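Local coordinates for protein negative regulator of ofd1 (Schizosaccharomyces pombe, PDB 3QTM) that is required for correct translation termination and directly inhibits ofd1, probably thereby stabilising Sre1N, the transcription factor fragment that activates hypoxic gene expression, at residues P150-V155 against G199-E204; I190-L195 against L240-T245. All blocks are in the same frame, centred on the assembly; numbering follows the deposited sequence.

Contact 1 of 2, residues P150-V155 against G199-E204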
loop_
_atom_site.group_PDB
_atom_site.type_symbol
_atom_site.label_atom_id
_atom_site.label_comp_id
_atom_site.label_asym_id
_atom_site.label_seq_id
_atom_site.Cartn_x
_atom_site.Cartn_y
_atom_site.Cartn_z
ATOM N N PRO A 150 -3.879 21.733 12.523
ATOM C CA PRO A 150 -2.809 21.181 11.674
ATOM C C PRO A 150 -3.097 19.720 11.325
ATOM O O PRO A 150 -3.448 18.955 12.227
ATOM C CB PRO A 150 -1.567 21.255 12.576
ATOM C CG PRO A 150 -1.878 22.318 13.577
ATOM C CD PRO A 150 -3.366 22.280 13.792
ATOM N N VAL A 151 -2.931 19.338 10.059
ATOM C CA VAL A 151 -3.206 17.969 9.644
ATOM C C VAL A 151 -2.440 16.947 10.477
ATOM O O VAL A 151 -2.986 15.913 10.855
ATOM C CB VAL A 151 -2.870 17.736 8.151
ATOM C CG1 VAL A 151 -3.538 18.768 7.287
ATOM C CG2 VAL A 151 -1.384 17.796 7.939
ATOM N N THR A 152 -1.169 17.224 10.762
ATOM C CA THR A 152 -0.357 16.246 11.479
ATOM C C THR A 152 -0.912 16.028 12.869
ATOM O O THR A 152 -0.899 14.915 13.383
ATOM C CB THR A 152 1.119 16.646 11.540
ATOM O OG1 THR A 152 1.235 17.963 12.087
ATOM C CG2 THR A 152 1.716 16.636 10.136
ATOM N N GLN A 153 -1.425 17.095 13.470
ATOM C CA GLN A 153 -2.086 16.972 14.755
ATOM C C GLN A 153 -3.295 16.041 14.588
ATOM O O GLN A 153 -3.518 15.130 15.391
ATOM C CB GLN A 153 -2.529 18.361 15.242
ATOM C CG GLN A 153 -3.211 18.364 16.585
ATOM C CD GLN A 153 -2.269 17.970 17.721
ATOM O OE1 GLN A 153 -1.049 18.057 17.589
ATOM N NE2 GLN A 153 -2.841 17.547 18.845
ATOM N N LEU A 154 -4.064 16.279 13.528
ATOM C CA LEU A 154 -5.285 15.530 13.234
ATOM C C LEU A 154 -5.063 14.040 13.029
ATOM O O LEU A 154 -5.795 13.224 13.577
ATOM C CB LEU A 154 -5.919 16.069 11.953
ATOM C CG LEU A 154 -7.161 16.936 12.006
ATOM C CD1 LEU A 154 -7.734 17.048 10.598
ATOM C CD2 LEU A 154 -8.177 16.340 12.956
ATOM N N VAL A 155 -4.056 13.689 12.227
ATOM C CA VAL A 155 -3.896 12.304 11.760
ATOM C C VAL A 155 -2.795 11.461 12.442
ATOM O O VAL A 155 -2.819 10.235 12.360
ATOM C CB VAL A 155 -3.730 12.240 10.215
ATOM C CG1 VAL A 155 -4.859 13.027 9.521
ATOM C CG2 VAL A 155 -2.383 12.778 9.791
ATOM N N GLY A 199 7.143 14.424 5.968
ATOM C CA GLY A 199 8.302 13.766 6.541
ATOM C C GLY A 199 9.222 14.740 7.248
ATOM O O GLY A 199 10.140 14.332 7.964
ATOM N N ASP A 200 8.965 16.029 7.040
ATOM C CA ASP A 200 9.745 17.097 7.654
ATOM C C ASP A 200 9.754 16.946 9.168
ATOM O O ASP A 200 10.733 17.284 9.829
ATOM C CB ASP A 200 9.147 18.458 7.286
ATOM C CG ASP A 200 10.184 19.567 7.268
ATOM O OD1 ASP A 200 10.346 20.261 8.301
ATOM O OD2 ASP A 200 10.839 19.744 6.216
ATOM N N GLN A 201 8.660 16.422 9.710
ATOM C CA GLN A 201 8.470 16.362 11.154
ATOM C C GLN A 201 9.079 15.113 11.794
ATOM O O GLN A 201 9.191 15.021 13.016
ATOM C CB GLN A 201 6.979 16.452 11.482
ATOM C CG GLN A 201 6.222 17.393 10.549
ATOM C CD GLN A 201 5.032 18.059 11.221
ATOM O OE1 GLN A 201 4.466 17.529 12.181
ATOM N NE2 GLN A 201 4.649 19.233 10.721
ATOM N N PHE A 202 9.478 14.148 10.973
ATOM C CA PHE A 202 10.007 12.902 11.505
ATOM C C PHE A 202 11.515 12.836 11.385
ATOM O O PHE A 202 12.111 13.424 10.481
ATOM C CB PHE A 202 9.382 11.700 10.792
ATOM C CG PHE A 202 7.883 11.678 10.840
ATOM C CD1 PHE A 202 7.218 11.214 11.967
ATOM C CD2 PHE A 202 7.135 12.117 9.754
ATOM C CE1 PHE A 202 5.834 11.186 12.011
ATOM C CE2 PHE A 202 5.756 12.095 9.788
ATOM C CZ PHE A 202 5.102 11.629 10.919
ATOM N N SER A 203 12.131 12.108 12.304
ATOM C CA SER A 203 13.556 11.880 12.234
ATOM C C SER A 203 13.863 10.915 11.101
ATOM O O SER A 203 12.991 10.176 10.628
ATOM C CB SER A 203 14.071 11.306 13.552
ATOM O OG SER A 203 13.471 10.057 13.833
ATOM N N GLU A 204 15.113 10.913 10.671
ATOM C CA GLU A 204 15.535 9.997 9.637
ATOM C C GLU A 204 15.343 8.551 10.104
ATOM O O GLU A 204 14.956 7.685 9.323
ATOM C CB GLU A 204 16.987 10.259 9.269
ATOM C CG GLU A 204 17.566 9.248 8.302
ATOM C CD GLU A 204 19.044 9.477 8.066
ATOM O OE1 GLU A 204 19.682 10.134 8.919
ATOM O OE2 GLU A 204 19.563 9.003 7.035
HETATM O O HOH W 1 2.303 20.555 11.566
#
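The backbones come nearest at Thr152 and Gln201, with 8.8 Å between their CA atoms. Thr152 lies in the first turn of the helix that starts at Val151, just after Pro150 at the N-cap position; Gln201 ends a short 3-10 turn, whose bond from Phe202 N to Gly199 O measures 3.1 Å. Across this distance the two side chains come from opposite directions. Gln201 is long enough to span most of it, its chain extended beyond CG. Thr152 OG1 lies 3.3 Å from Gln201 OE1, a weak hydrogen bond at best, since its proton may go to another acceptor; OE1 also packs against Thr152 CG2 at 3.5 Å. With chi1 at 54°, Thr152 OG1 sits between its backbone N and carbonyl carbon, while CG2 lies beside the N, and both branches face the amide. A water 2.9 Å from Thr152 OG1 accepts from Gln201 NE2 at 2.8 Å, giving the hydroxyl a second route to the same amide. Replacing Thr152 with a valine would probably leave Gln201 OE1 and the water without their hydroxyl partner and the amide freer to turn. One weak direct bond backed by a water, at the protein surface, probably makes a light, adjustable tie between the loop and the start of helix 151-170.

Contact 2 of 2, residues I190-L195 against L240-T245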
loop_
_atom_site.group_PDB
_atom_site.type_symbol
_atom_site.label_atom_id
_atom_site.label_comp_id
_atom_site.label_asym_id
_atom_site.label_seq_id
_atom_site.Cartn_x
_atom_site.Cartn_y
_atom_site.Cartn_z
ATOM N N ILE A 190 -1.378 5.368 1.231
ATOM C CA ILE A 190 -1.758 6.506 2.065
ATOM C C ILE A 190 -0.633 6.820 3.023
ATOM O O ILE A 190 -0.286 7.980 3.228
ATOM C CB ILE A 190 -3.036 6.212 2.879
ATOM C CG1 ILE A 190 -4.204 5.937 1.924
ATOM C CG2 ILE A 190 -3.334 7.357 3.850
ATOM C CD1 ILE A 190 -5.376 5.248 2.568
ATOM N N LEU A 191 -0.058 5.779 3.614
ATOM C CA LEU A 191 1.018 5.974 4.581
ATOM C C LEU A 191 2.267 6.551 3.906
ATOM O O LEU A 191 2.908 7.442 4.447
ATOM C CB LEU A 191 1.354 4.665 5.309
ATOM C CG LEU A 191 2.462 4.714 6.371
ATOM C CD1 LEU A 191 2.146 5.730 7.454
ATOM C CD2 LEU A 191 2.691 3.329 6.993
ATOM N N SER A 192 2.609 6.036 2.727
ATOM C CA SER A 192 3.810 6.488 2.031
ATOM C C SER A 192 3.672 7.957 1.670
ATOM O O SER A 192 4.616 8.741 1.790
ATOM C CB SER A 192 4.037 5.675 0.746
ATOM O OG SER A 192 4.240 4.304 1.027
ATOM N N SER A 193 2.481 8.317 1.212
ATOM C CA SER A 193 2.204 9.676 0.796
ATOM C C SER A 193 2.312 10.605 1.998
ATOM O O SER A 193 2.862 11.707 1.907
ATOM C CB SER A 193 0.814 9.753 0.162
ATOM O OG SER A 193 0.390 11.098 0.033
ATOM N N TYR A 194 1.817 10.143 3.138
ATOM C CA TYR A 194 1.865 10.951 4.342
ATOM C C TYR A 194 3.294 11.232 4.786
ATOM O O TYR A 194 3.628 12.358 5.147
ATOM C CB TYR A 194 1.110 10.285 5.487
ATOM C CG TYR A 194 1.104 11.128 6.733
ATOM C CD1 TYR A 194 0.375 12.310 6.780
ATOM C CD2 TYR A 194 1.825 10.754 7.854
ATOM C CE1 TYR A 194 0.358 13.089 7.899
ATOM C CE2 TYR A 194 1.813 11.531 8.993
ATOM C CZ TYR A 194 1.078 12.700 9.008
ATOM O OH TYR A 194 1.056 13.492 10.135
ATOM N N LEU A 195 4.119 10.192 4.798
ATOM C CA LEU A 195 5.508 10.329 5.213
ATOM C C LEU A 195 6.298 11.203 4.240
ATOM O O LEU A 195 7.300 11.801 4.611
ATOM C CB LEU A 195 6.165 8.959 5.317
ATOM C CG LEU A 195 5.532 8.010 6.330
ATOM C CD1 LEU A 195 6.274 6.684 6.334
ATOM C CD2 LEU A 195 5.540 8.631 7.694
ATOM N N LEU A 240 9.486 -0.388 -5.753
ATOM C CA LEU A 240 10.265 0.543 -6.558
ATOM C C LEU A 240 9.931 2.003 -6.202
ATOM O O LEU A 240 10.833 2.833 -6.031
ATOM C CB LEU A 240 10.046 0.286 -8.051
ATOM C CG LEU A 240 10.747 1.258 -9.005
ATOM C CD1 LEU A 240 12.249 1.242 -8.773
ATOM C CD2 LEU A 240 10.426 0.912 -10.445
ATOM N N ASN A 241 8.641 2.307 -6.072
ATOM C CA ASN A 241 8.199 3.643 -5.668
ATOM C C ASN A 241 8.735 4.104 -4.309
ATOM O O ASN A 241 9.161 5.250 -4.149
ATOM C CB ASN A 241 6.674 3.725 -5.653
ATOM C CG ASN A 241 6.177 5.081 -5.183
ATOM O OD1 ASN A 241 6.429 6.097 -5.828
ATOM N ND2 ASN A 241 5.473 5.105 -4.050
ATOM N N ASN A 242 8.697 3.226 -3.315
ATOM C CA ASN A 242 9.253 3.581 -2.013
ATOM C C ASN A 242 10.769 3.832 -2.073
ATOM O O ASN A 242 11.264 4.793 -1.480
ATOM C CB ASN A 242 8.878 2.549 -0.947
ATOM C CG ASN A 242 7.407 2.678 -0.492
ATOM O OD1 ASN A 242 7.060 3.551 0.306
ATOM N ND2 ASN A 242 6.546 1.799 -1.004
ATOM N N TYR A 243 11.503 2.993 -2.804
ATOM C CA TYR A 243 12.943 3.221 -2.961
ATOM C C TYR A 243 13.255 4.573 -3.612
ATOM O O TYR A 243 14.106 5.320 -3.127
ATOM C CB TYR A 243 13.613 2.105 -3.759
ATOM C CG TYR A 243 13.612 0.776 -3.051
ATOM C CD1 TYR A 243 13.327 0.695 -1.696
ATOM C CD2 TYR A 243 13.916 -0.400 -3.733
ATOM C CE1 TYR A 243 13.323 -0.521 -1.037
ATOM C CE2 TYR A 243 13.916 -1.621 -3.078
ATOM C CZ TYR A 243 13.621 -1.673 -1.729
ATOM O OH TYR A 243 13.621 -2.886 -1.074
ATOM N N THR A 244 12.574 4.882 -4.711
ATOM C CA THR A 244 12.889 6.099 -5.436
ATOM C C THR A 244 12.487 7.309 -4.616
ATOM O O THR A 244 13.092 8.366 -4.724
ATOM C CB THR A 244 12.211 6.144 -6.816
ATOM O OG1 THR A 244 10.795 6.032 -6.653
ATOM C CG2 THR A 244 12.709 4.989 -7.685
ATOM N N THR A 245 11.468 7.155 -3.782
ATOM C CA THR A 245 11.035 8.275 -2.952
ATOM C C THR A 245 12.044 8.544 -1.846
ATOM O O THR A 245 12.320 9.693 -1.509
ATOM C CB THR A 245 9.657 8.035 -2.336
ATOM O OG1 THR A 245 8.709 7.827 -3.386
ATOM C CG2 THR A 245 9.234 9.240 -1.502
HETATM O O HOH W 2 3.393 1.810 -0.373
#
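Ser192 OG is approached by Asn242 OD1 at 3.0 Å across the contact, by a water also 3.0 Å away and, weakly, by Leu188 O of its own helix. The bond to OD1 joins the two helices where their CA atoms lie 7.4 Å apart, but which of these partners receives the serine proton is not settled. A chi1 of -75° sets Asn242 CG beside its backbone N and anti to the carbonyl carbon, from where OD1 can reach across to the serine. The amide nitrogen of Asn242 is held by Ala238 O, one turn earlier, which helps fix the rotation of the group. The same water accepts from Asn242 ND2, at 3.2 Å. Serine suits this place because its short side chain puts a hydroxyl close to the helix surface, and asparagine because one amide can accept and donate at once. Within the second helix, Thr245 OG1 donates a 2.7 Å hydrogen bond to Asn241 O, adding to the helical bond from Thr245 N. Ser192 and Asn242 are buried, and both touch Ile214 of helix 213-220. Helix 188-197 carries Tyr194 against helix 151-170, whereas helix 229-254 packs through Leu240, Tyr243 and Thr244 on helix 262-285; a buried polar pair thus joins two members of a chain of packed helices, consistent with a tetratricopeptide-repeat-like fold.

How the contacts relate
The centres of the two contacts are 15 Å apart, contact 1 at the surface and contact 2 nearer the middle of this all-helical chain. Their segments alternate in sequence: 150-155, 190-195, 199-204, then 240-245. Helix 188-197 is the common element, since it belongs to contact 2 and leads into the loop of contact 1. Tyr194 joins the two physically, with its OH 3.2 Å from Thr152 CG2 and its ring packed against Val155 and Phe202; Phe202 also touches Leu195. Helix 188-197 thus links helix 151-170, through Tyr194, to helix 229-254, through contact 2, which spans the two family regions of the protein.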